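Local coordinates for protein beta-glucuronidase (uncultured Clostridium sp., PDB 6U7J) that hydrolyses beta-D-glucuronides as a gut microbial glycosyl hydrolase of family 2, and so probably can release estrogens from their glucuronide conjugates, at residues B[278-292]-B[402-414]. Residues are numbered along the deposited sequence; the frame is centred on the assembly and turned at random.
Sequences LPFGIRTIQLTEKQF and RDKNHPCVVMWSI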
loop_
_atom_site.group_PDB
_atom_site.type_symbol
_atom_site.label_atom_id
_atom_site.label_comp_id
_atom_site.label_asym_id
_atom_site.label_seq_id
_atom_site.Cartn_x
_atom_site.Cartn_y
_atom_site.Cartn_z
ATOM N N LEU B 278 -10.925 47.739 -0.520
ATOM C CA LEU B 278 -9.923 46.910 0.139
ATOM C C LEU B 278 -10.470 46.357 1.447
ATOM O O LEU B 278 -10.791 47.146 2.351
ATOM C CB LEU B 278 -8.658 47.727 0.403
ATOM C CG LEU B 278 -7.542 46.996 1.148
ATOM C CD1 LEU B 278 -6.804 46.026 0.214
ATOM C CD2 LEU B 278 -6.578 47.991 1.749
ATOM N N PRO B 279 -10.600 45.035 1.605
ATOM C CA PRO B 279 -10.900 44.484 2.933
ATOM C C PRO B 279 -9.714 44.669 3.861
ATOM O O PRO B 279 -8.564 44.706 3.426
ATOM C CB PRO B 279 -11.164 42.997 2.662
ATOM C CG PRO B 279 -11.294 42.876 1.138
ATOM C CD PRO B 279 -10.494 43.990 0.571
ATOM N N PHE B 280 -10.000 44.814 5.152
ATOM C CA PHE B 280 -8.931 44.871 6.143
ATOM C C PHE B 280 -9.508 44.496 7.500
ATOM O O PHE B 280 -10.728 44.414 7.681
ATOM C CB PHE B 280 -8.245 46.246 6.174
ATOM C CG PHE B 280 -9.073 47.341 6.805
ATOM C CD1 PHE B 280 -9.987 48.066 6.048
ATOM C CD2 PHE B 280 -8.915 47.662 8.148
ATOM C CE1 PHE B 280 -10.751 49.084 6.626
ATOM C CE2 PHE B 280 -9.684 48.681 8.739
ATOM C CZ PHE B 280 -10.601 49.392 7.976
ATOM N N GLY B 281 -8.614 44.239 8.448
ATOM C CA GLY B 281 -9.018 43.813 9.772
ATOM C C GLY B 281 -8.371 44.656 10.847
ATOM O O GLY B 281 -7.222 45.078 10.728
ATOM N N ILE B 282 -9.124 44.889 11.916
ATOM C CA ILE B 282 -8.615 45.625 13.067
ATOM C C ILE B 282 -8.198 44.621 14.127
ATOM O O ILE B 282 -9.036 43.868 14.646
ATOM C CB ILE B 282 -9.655 46.611 13.622
ATOM C CG1 ILE B 282 -10.136 47.559 12.514
ATOM C CG2 ILE B 282 -9.060 47.372 14.813
ATOM C CD1 ILE B 282 -11.355 48.386 12.892
ATOM N N ARG B 283 -6.911 44.621 14.459
ATOM C CA ARG B 283 -6.381 43.722 15.473
ATOM C C ARG B 283 -4.982 44.178 15.836
ATOM O O ARG B 283 -4.241 44.675 14.985
ATOM C CB ARG B 283 -6.344 42.264 14.983
ATOM C CG ARG B 283 -5.581 42.045 13.677
ATOM C CD ARG B 283 -4.227 41.442 13.949
ATOM N NE ARG B 283 -3.386 41.323 12.759
ATOM C CZ ARG B 283 -2.565 42.281 12.336
ATOM N NH1 ARG B 283 -2.503 43.441 12.985
ATOM N NH2 ARG B 283 -1.816 42.087 11.260
ATOM N N THR B 284 -4.620 43.978 17.097
ATOM C CA THR B 284 -3.326 44.400 17.607
ATOM C C THR B 284 -2.437 43.201 17.889
ATOM O O THR B 284 -2.916 42.113 18.222
ATOM C CB THR B 284 -3.477 45.207 18.893
ATOM O OG1 THR B 284 -3.936 44.332 19.938
ATOM C CG2 THR B 284 -4.474 46.329 18.698
ATOM N N ILE B 285 -1.132 43.441 17.801
ATOM C CA ILE B 285 -0.106 42.454 18.085
ATOM C C ILE B 285 0.862 43.045 19.084
ATOM O O ILE B 285 1.381 44.142 18.861
ATOM C CB ILE B 285 0.679 42.049 16.829
ATOM C CG1 ILE B 285 -0.250 41.573 15.722
ATOM C CG2 ILE B 285 1.753 41.021 17.207
ATOM C CD1 ILE B 285 0.486 41.358 14.421
ATOM N N GLN B 286 1.167 42.285 20.137
ATOM C CA GLN B 286 2.164 42.678 21.119
ATOM C C GLN B 286 2.872 41.440 21.654
ATOM O O GLN B 286 2.247 40.396 21.856
ATOM C CB GLN B 286 1.520 43.455 22.272
ATOM C CG GLN B 286 2.478 43.813 23.394
ATOM C CD GLN B 286 1.761 44.454 24.557
ATOM O OE1 GLN B 286 0.850 45.257 24.363
ATOM N NE2 GLN B 286 2.157 44.094 25.776
ATOM N N LEU B 287 4.170 41.573 21.901
ATOM C CA LEU B 287 4.982 40.496 22.437
ATOM C C LEU B 287 5.437 40.812 23.855
ATOM O O LEU B 287 5.749 41.962 24.180
ATOM C CB LEU B 287 6.203 40.239 21.556
ATOM C CG LEU B 287 5.966 39.150 20.513
ATOM C CD1 LEU B 287 4.961 39.671 19.493
ATOM C CD2 LEU B 287 7.259 38.759 19.846
ATOM N N THR B 288 5.465 39.784 24.693
ATOM C CA THR B 288 6.075 39.838 26.010
ATOM C C THR B 288 7.278 38.902 26.023
ATOM O O THR B 288 7.652 38.308 25.002
ATOM C CB THR B 288 5.075 39.461 27.113
ATOM O OG1 THR B 288 5.054 38.037 27.281
ATOM C CG2 THR B 288 3.672 39.933 26.772
ATOM N N GLU B 289 7.882 38.760 27.201
ATOM C CA GLU B 289 9.008 37.846 27.327
ATOM C C GLU B 289 8.585 36.411 27.062
ATOM O O GLU B 289 9.398 35.594 26.612
ATOM C CB GLU B 289 9.644 37.981 28.717
ATOM C CG GLU B 289 8.655 38.096 29.892
ATOM C CD GLU B 289 7.963 39.465 29.985
ATOM O OE1 GLU B 289 6.931 39.575 30.690
ATOM O OE2 GLU B 289 8.445 40.426 29.341
ATOM N N LYS B 290 7.313 36.084 27.309
ATOM C CA LYS B 290 6.870 34.701 27.196
ATOM C C LYS B 290 5.538 34.539 26.473
ATOM O O LYS B 290 4.991 33.430 26.470
ATOM C CB LYS B 290 6.758 34.056 28.584
ATOM C CG LYS B 290 8.080 33.619 29.183
ATOM C CD LYS B 290 7.934 33.350 30.671
ATOM C CE LYS B 290 9.278 33.009 31.291
ATOM N NZ LYS B 290 9.133 32.587 32.712
ATOM N N GLN B 291 4.980 35.591 25.879
ATOM C CA GLN B 291 3.678 35.451 25.248
ATOM C C GLN B 291 3.638 36.206 23.928
ATOM O O GLN B 291 4.447 37.097 23.659
ATOM C CB GLN B 291 2.551 35.914 26.176
ATOM C CG GLN B 291 2.198 34.873 27.234
ATOM C CD GLN B 291 1.017 35.262 28.108
ATOM O OE1 GLN B 291 0.848 36.427 28.473
ATOM N NE2 GLN B 291 0.200 34.277 28.458
ATOM N N PHE B 292 2.697 35.792 23.090
ATOM C CA PHE B 292 2.423 36.399 21.795
ATOM C C PHE B 292 0.972 36.838 21.899
ATOM O O PHE B 292 0.068 35.997 21.897
ATOM C CB PHE B 292 2.658 35.398 20.662
ATOM C CG PHE B 292 2.680 36.016 19.294
ATOM C CD1 PHE B 292 1.517 36.485 18.714
ATOM C CD2 PHE B 292 3.862 36.109 18.583
ATOM C CE1 PHE B 292 1.536 37.065 17.451
ATOM C CE2 PHE B 292 3.881 36.684 17.315
ATOM C CZ PHE B 292 2.723 37.159 16.756
ATOM N N ARG B 402 2.824 43.419 -1.145
ATOM C CA ARG B 402 1.682 42.575 -1.480
ATOM C C ARG B 402 0.814 42.271 -0.260
ATOM O O ARG B 402 -0.419 42.299 -0.349
ATOM C CB ARG B 402 2.160 41.276 -2.136
ATOM C CG ARG B 402 1.058 40.520 -2.886
ATOM C CD ARG B 402 1.481 39.103 -3.197
ATOM N NE ARG B 402 1.463 38.262 -1.997
ATOM C CZ ARG B 402 1.581 36.938 -2.004
ATOM N NH1 ARG B 402 1.729 36.272 -3.160
ATOM N NH2 ARG B 402 1.557 36.275 -0.850
ATOM N N ASP B 403 1.423 41.969 0.891
ATOM C CA ASP B 403 0.661 41.402 2.005
ATOM C C ASP B 403 0.486 42.338 3.208
ATOM O O ASP B 403 -0.106 41.921 4.217
ATOM C CB ASP B 403 1.317 40.083 2.454
ATOM C CG ASP B 403 1.219 38.968 1.390
ATOM O OD1 ASP B 403 0.674 39.200 0.279
ATOM O OD2 ASP B 403 1.708 37.855 1.666
ATOM N N LYS B 404 0.939 43.596 3.122
ATOM C CA LYS B 404 0.962 44.476 4.296
ATOM C C LYS B 404 -0.419 44.664 4.903
ATOM O O LYS B 404 -0.544 44.842 6.118
ATOM C CB LYS B 404 1.547 45.841 3.926
ATOM C CG LYS B 404 0.854 46.507 2.742
ATOM C CD LYS B 404 1.618 47.710 2.234
ATOM C CE LYS B 404 0.819 48.413 1.147
ATOM N NZ LYS B 404 1.543 49.570 0.563
ATOM N N ASN B 405 -1.462 44.637 4.086
ATOM C CA ASN B 405 -2.810 44.912 4.559
ATOM C C ASN B 405 -3.556 43.667 5.017
ATOM O O ASN B 405 -4.726 43.765 5.401
ATOM C CB ASN B 405 -3.592 45.626 3.460
ATOM C CG ASN B 405 -3.022 47.002 3.162
ATOM O OD1 ASN B 405 -2.594 47.706 4.078
ATOM N ND2 ASN B 405 -2.997 47.384 1.889
ATOM N N HIS B 406 -2.909 42.507 4.995
ATOM C CA HIS B 406 -3.540 41.278 5.460
ATOM C C HIS B 406 -3.501 41.187 6.991
ATOM O O HIS B 406 -2.425 41.036 7.579
ATOM C CB HIS B 406 -2.849 40.062 4.843
ATOM C CG HIS B 406 -3.226 39.803 3.409
ATOM N ND1 HIS B 406 -4.536 39.704 2.986
ATOM C CD2 HIS B 406 -2.460 39.588 2.310
ATOM C CE1 HIS B 406 -4.561 39.457 1.687
ATOM N NE2 HIS B 406 -3.314 39.379 1.254
ATOM N N PRO B 407 -4.646 41.263 7.670
ATOM C CA PRO B 407 -4.650 40.977 9.102
ATOM C C PRO B 407 -4.228 39.555 9.430
ATOM O O PRO B 407 -3.748 39.307 10.558
ATOM C CB PRO B 407 -6.108 41.224 9.512
ATOM C CG PRO B 407 -6.884 40.945 8.245
ATOM C CD PRO B 407 -6.009 41.433 7.126
ATOM N N CYS B 408 -4.351 38.592 8.522
ATOM C CA CYS B 408 -3.946 37.244 8.916
ATOM C C CYS B 408 -2.425 37.171 9.158
ATOM O O CYS B 408 -1.988 36.379 9.999
ATOM C CB CYS B 408 -4.439 36.207 7.890
ATOM S SG CYS B 408 -3.560 36.291 6.293
ATOM N N VAL B 409 -1.633 38.039 8.519
ATOM C CA VAL B 409 -0.188 37.995 8.699
ATOM C C VAL B 409 0.196 38.642 10.026
ATOM O O VAL B 409 0.033 39.850 10.202
ATOM C CB VAL B 409 0.542 38.670 7.541
ATOM C CG1 VAL B 409 2.054 38.769 7.817
ATOM C CG2 VAL B 409 0.275 37.900 6.273
ATOM N N VAL B 410 0.724 37.852 10.972
ATOM C CA VAL B 410 1.132 38.422 12.249
ATOM C C VAL B 410 2.634 38.429 12.431
ATOM O O VAL B 410 3.119 38.961 13.448
ATOM C CB VAL B 410 0.449 37.719 13.435
ATOM C CG1 VAL B 410 -1.069 37.704 13.217
ATOM C CG2 VAL B 410 1.021 36.303 13.644
ATOM N N MET B 411 3.396 37.906 11.477
ATOM C CA MET B 411 4.836 37.848 11.661
ATOM C C MET B 411 5.497 37.566 10.317
ATOM O O MET B 411 4.919 36.881 9.471
ATOM C CB MET B 411 5.208 36.771 12.698
ATOM C CG MET B 411 6.697 36.706 13.046
ATOM S SD MET B 411 7.041 35.954 14.666
ATOM C CE MET B 411 6.282 34.345 14.468
ATOM N N TRP B 412 6.697 38.128 10.122
ATOM C CA TRP B 412 7.497 37.878 8.929
ATOM C C TRP B 412 8.616 36.922 9.297
ATOM O O TRP B 412 9.332 37.158 10.273
ATOM C CB TRP B 412 8.124 39.156 8.347
ATOM C CG TRP B 412 7.176 40.290 8.064
ATOM C CD1 TRP B 412 7.107 41.463 8.731
ATOM C CD2 TRP B 412 6.192 40.363 7.020
ATOM N NE1 TRP B 412 6.124 42.258 8.199
ATOM C CE2 TRP B 412 5.545 41.610 7.146
ATOM C CE3 TRP B 412 5.782 39.489 6.004
ATOM C CZ2 TRP B 412 4.511 42.011 6.299
ATOM C CZ3 TRP B 412 4.753 39.884 5.163
ATOM C CH2 TRP B 412 4.131 41.137 5.313
ATOM N N SER B 413 8.782 35.862 8.515
ATOM C CA SER B 413 9.963 35.027 8.620
ATOM C C SER B 413 10.860 35.346 7.437
ATOM O O SER B 413 10.416 35.277 6.289
ATOM C CB SER B 413 9.617 33.537 8.644
ATOM O OG SER B 413 10.784 32.776 8.419
ATOM N N ILE B 414 12.117 35.687 7.717
ATOM C CA ILE B 414 12.999 36.233 6.693
ATOM C C ILE B 414 13.935 35.195 6.112
ATOM O O ILE B 414 14.654 35.506 5.145
ATOM C CB ILE B 414 13.827 37.413 7.244
ATOM C CG1 ILE B 414 14.722 36.924 8.374
ATOM C CG2 ILE B 414 12.895 38.532 7.713
ATOM C CD1 ILE B 414 15.854 37.870 8.704
#
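Arg-283 reaches across to Pro-407 and Val-409, where a loop leads into barrel strand 409-416, at the floor of a TIM barrel of the glycosyl hydrolase family 2 type. Its own segment links the immunoglobulin-like sandwich, through edge strand 274-280, to the hairpin 285-287/292-294 that runs on into barrel strand 297-305. Arginine suits this junction because one long side chain can reach two carbonyls at once. NE donates to Pro-407 O at 3.0 Å, meeting an in-plane lone pair with an N-H...O angle of 156°, while NH2 makes a weak, bent bond to Val-409 O at 3.1 Å. The chain leaves the backbone with CG between N and the carbonyl carbon (chi1 55°) and then bends at chi2, which turns the guanidinium onto the loop. Over the centre of one guanidinium face lies Ile-285 CD1, 3.8 Å above the plane, an apolar lid on that face which probably limits how far the flat group can tilt. Val-409 O also accepts from Arg-443, outside the two segments.

On the sandwich side, Pro-407 lays its ring against the backbone of Gly-281, CG lying 3.7 Å from Gly-281 N; having no side chain, Gly-281 lets the proline ring come this close to the backbone. Next to it, Asn-405 and Leu-278 cross at about a right angle, CD2 of the leucine touching the amide ND2, whose hydrogen bond goes to Ile-201 O.

Toward the barrel, Val-410 is a compact branched plug: CB meets Ile-285 CD1, and CG2 comes obliquely to CZ of the Phe-292 ring, 3.6 Å away. The phenylalanine extends anti to its own backbone N (chi1 -168°), which carries its ring to the start of strand 409-416. Leu-287 CD1 packs on one face of that ring, offset toward the rim, whereas Met-411 SD comes up at the ring edge, 4.2 Å from Phe-292 CE2.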